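Local coordinates for protein yeast glycogen phosphorylase (Saccharomyces cerevisiae, PDB 1YGP) that belongs to the glycogen phosphorylase family, GT-B-fold proteins of the carbohydrate phosphorylase group, and carries pyridoxal-5'-phosphate in its interior, at residues I623-L627 with S786-I791. Sequence-based numbering, arbitrary orientation.
Sequences IYRYL and SVLSYI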
ATOM      1  N   ILE A 623      19.465 -42.439  -3.738  1.00 21.92           N
ATOM      2  CA  ILE A 623      20.743 -42.869  -3.200  1.00 23.61           C
ATOM      3  C   ILE A 623      20.969 -44.329  -3.546  1.00 23.25           C
ATOM      4  O   ILE A 623      22.050 -44.595  -4.073  1.00 26.92           O
ATOM      5  CB  ILE A 623      20.810 -42.696  -1.675  1.00 23.27           C
ATOM      6  CG1 ILE A 623      20.637 -41.236  -1.278  1.00 23.22           C
ATOM      7  CG2 ILE A 623      22.176 -43.162  -1.198  1.00 23.58           C
ATOM      8  CD1 ILE A 623      20.513 -41.035   0.239  1.00 21.29           C
ATOM      9  N   TYR A 624      20.008 -45.250  -3.361  1.00 25.93           N
ATOM     10  CA  TYR A 624      20.185 -46.654  -3.727  1.00 25.54           C
ATOM     11  C   TYR A 624      20.690 -46.783  -5.158  1.00 25.42           C
ATOM     12  O   TYR A 624      21.736 -47.401  -5.369  1.00 32.04           O
ATOM     13  CB  TYR A 624      18.867 -47.457  -3.604  1.00 27.77           C
ATOM     14  CG  TYR A 624      18.995 -48.861  -4.211  1.00 34.03           C
ATOM     15  CD1 TYR A 624      19.645 -49.881  -3.507  1.00 31.60           C
ATOM     16  CD2 TYR A 624      18.552 -49.088  -5.525  1.00 33.85           C
ATOM     17  CE1 TYR A 624      19.861 -51.112  -4.124  1.00 36.53           C
ATOM     18  CE2 TYR A 624      18.770 -50.313  -6.145  1.00 35.72           C
ATOM     19  CZ  TYR A 624      19.424 -51.318  -5.439  1.00 38.32           C
ATOM     20  OH  TYR A 624      19.630 -52.537  -6.057  1.00 41.07           O
ATOM     21  N   ARG A 625      19.984 -46.234  -6.141  1.00 21.75           N
ATOM     22  CA  ARG A 625      20.405 -46.324  -7.518  1.00 19.29           C
ATOM     23  C   ARG A 625      21.826 -45.793  -7.622  1.00 20.97           C
ATOM     24  O   ARG A 625      22.672 -46.545  -8.096  1.00 23.24           O
ATOM     25  CB  ARG A 625      19.458 -45.510  -8.389  1.00 17.94           C
ATOM     26  CG  ARG A 625      19.871 -45.467  -9.859  1.00 17.29           C
ATOM     27  CD  ARG A 625      19.059 -44.448 -10.623  1.00 12.09           C
ATOM     28  NE  ARG A 625      18.041 -45.057 -11.461  1.00 11.91           N
ATOM     29  CZ  ARG A 625      18.077 -44.863 -12.785  1.00 19.21           C
ATOM     30  NH1 ARG A 625      19.049 -44.126 -13.358  1.00 20.36           N
ATOM     31  NH2 ARG A 625      17.103 -45.358 -13.545  1.00 12.81           N
ATOM     32  N   TYR A 626      22.151 -44.603  -7.112  1.00 19.86           N
ATOM     33  CA  TYR A 626      23.497 -44.037  -7.185  1.00 23.54           C
ATOM     34  C   TYR A 626      24.574 -44.986  -6.635  1.00 27.89           C
ATOM     35  O   TYR A 626      25.617 -45.221  -7.260  1.00 24.59           O
ATOM     36  CB  TYR A 626      23.540 -42.726  -6.406  1.00 16.29           C
ATOM     37  CG  TYR A 626      24.902 -42.064  -6.400  1.00 16.09           C
ATOM     38  CD1 TYR A 626      25.448 -41.589  -7.598  1.00 19.12           C
ATOM     39  CD2 TYR A 626      25.588 -41.895  -5.194  1.00 14.35           C
ATOM     40  CE1 TYR A 626      26.682 -40.931  -7.587  1.00 20.39           C
ATOM     41  CE2 TYR A 626      26.822 -41.237  -5.177  1.00 15.73           C
ATOM     42  CZ  TYR A 626      27.359 -40.756  -6.374  1.00 20.85           C
ATOM     43  OH  TYR A 626      28.562 -40.069  -6.362  1.00 24.11           O
ATOM     44  N   LEU A 627      24.320 -45.561  -5.464  1.00 30.50           N
ATOM     45  CA  LEU A 627      25.231 -46.512  -4.855  1.00 32.21           C
ATOM     46  C   LEU A 627      25.425 -47.746  -5.731  1.00 30.87           C
ATOM     47  O   LEU A 627      26.545 -48.241  -5.892  1.00 32.11           O
ATOM     48  CB  LEU A 627      24.677 -46.887  -3.488  1.00 27.16           C
ATOM     49  CG  LEU A 627      25.482 -46.480  -2.266  1.00 25.22           C
ATOM     50  CD1 LEU A 627      26.263 -45.177  -2.467  1.00 19.09           C
ATOM     51  CD2 LEU A 627      24.484 -46.391  -1.134  1.00 26.68           C
ATOM     52  N   SER A 786      21.690 -50.499   2.976  1.00 33.66           N
ATOM     53  CA  SER A 786      22.840 -49.921   2.331  1.00 34.86           C
ATOM     54  C   SER A 786      22.634 -48.421   2.350  1.00 34.72           C
ATOM     55  O   SER A 786      23.512 -47.725   2.868  1.00 39.93           O
ATOM     56  CB  SER A 786      22.934 -50.442   0.914  1.00 37.33           C
ATOM     57  OG  SER A 786      23.069 -51.859   0.960  1.00 42.97           O
ATOM     58  N   VAL A 787      21.482 -47.873   1.939  1.00 32.69           N
ATOM     59  CA  VAL A 787      21.374 -46.425   1.951  1.00 29.99           C
ATOM     60  C   VAL A 787      21.347 -45.878   3.362  1.00 29.18           C
ATOM     61  O   VAL A 787      22.072 -44.904   3.586  1.00 32.08           O
ATOM     62  CB  VAL A 787      20.133 -45.896   1.187  1.00 29.28           C
ATOM     63  CG1 VAL A 787      20.414 -46.126  -0.259  1.00 31.51           C
ATOM     64  CG2 VAL A 787      18.853 -46.625   1.462  1.00 33.44           C
ATOM     65  N   LEU A 788      20.682 -46.467   4.360  1.00 22.65           N
ATOM     66  CA  LEU A 788      20.720 -45.852   5.680  1.00 23.49           C
ATOM     67  C   LEU A 788      22.121 -45.816   6.299  1.00 26.93           C
ATOM     68  O   LEU A 788      22.492 -44.817   6.926  1.00 25.35           O
ATOM     69  CB  LEU A 788      19.733 -46.559   6.613  1.00 13.66           C
ATOM     70  CG  LEU A 788      18.240 -46.378   6.250  1.00 16.61           C
ATOM     71  CD1 LEU A 788      17.396 -46.734   7.449  1.00 16.62           C
ATOM     72  CD2 LEU A 788      17.899 -44.931   5.912  1.00 11.77           C
ATOM     73  N   SER A 789      22.963 -46.821   6.042  1.00 30.70           N
ATOM     74  CA  SER A 789      24.337 -46.813   6.518  1.00 29.93           C
ATOM     75  C   SER A 789      25.129 -45.793   5.732  1.00 30.43           C
ATOM     76  O   SER A 789      25.984 -45.115   6.286  1.00 31.95           O
ATOM     77  CB  SER A 789      24.996 -48.166   6.328  1.00 29.99           C
ATOM     78  OG  SER A 789      24.238 -49.175   6.991  1.00 41.00           O
ATOM     79  N   TYR A 790      24.840 -45.629   4.439  1.00 30.04           N
ATOM     80  CA  TYR A 790      25.583 -44.691   3.613  1.00 31.06           C
ATOM     81  C   TYR A 790      25.295 -43.222   3.971  1.00 32.02           C
ATOM     82  O   TYR A 790      25.951 -42.293   3.461  1.00 33.80           O
ATOM     83  CB  TYR A 790      25.248 -44.987   2.136  1.00 30.50           C
ATOM     84  CG  TYR A 790      25.987 -44.057   1.192  1.00 34.43           C
ATOM     85  CD1 TYR A 790      27.367 -44.179   1.044  1.00 37.90           C
ATOM     86  CD2 TYR A 790      25.296 -43.033   0.547  1.00 34.02           C
ATOM     87  CE1 TYR A 790      28.063 -43.267   0.262  1.00 39.68           C
ATOM     88  CE2 TYR A 790      25.987 -42.116  -0.236  1.00 39.83           C
ATOM     89  CZ  TYR A 790      27.370 -42.239  -0.369  1.00 44.28           C
ATOM     90  OH  TYR A 790      28.064 -41.293  -1.101  1.00 49.87           O
ATOM     91  N   ILE A 791      24.271 -42.930   4.767  1.00 30.45           N
ATOM     92  CA  ILE A 791      24.077 -41.553   5.151  1.00 31.50           C
ATOM     93  C   ILE A 791      24.342 -41.396   6.631  1.00 33.13           C
ATOM     94  O   ILE A 791      24.170 -40.272   7.116  1.00 34.84           O
ATOM     95  CB  ILE A 791      22.622 -41.020   4.827  1.00 31.91           C
ATOM     96  CG1 ILE A 791      21.575 -41.633   5.728  1.00 25.29           C
ATOM     97  CG2 ILE A 791      22.284 -41.329   3.365  1.00 26.71           C
ATOM     98  CD1 ILE A 791      20.279 -40.816   5.570  1.00 32.77           C
TER
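Val-787 drives its CG1 methyl into the hollow between Ile-623, Tyr-624 and Leu-627, where two helices of the GT-B fold meet. Helix 615-634 follows strand 601-606 of the six-stranded parallel sheet, and helix 782-790 packs on it from far along the chain; the axes of segments 623-627 and 786-790 come within 9.8 Å and cross at 91°. Because CG1 of Val-787 lies anti to its own carbonyl carbon (chi1 -71°), the methyl faces the backbone of Tyr-624, and the CA atoms of these two residues stand 5.8 Å apart. Ile-623 is the return bump. Its CG2 fits between Val-787 CG1 and Tyr-790 CD2, 3.6 Å from the latter, while its CD1 reaches on to CG2 of Ile-791. Leu-627 spreads its two methyls along Tyr-790, CD2 against the root of the side chain at CB and CG, CD1 over the ring. No hydrogen bond links the two segments; apolar side-chain packing and one CH-pi contact join them. Val-674 of helix 662-678 also touches Ile-623, and Phe-796 meets the Tyr-790 ring nearly perpendicularly. The CH-pi contact of Leu-627 is centred: CD1 sits 3.5 Å from the centroid of the Tyr-790 ring, 1° off its normal.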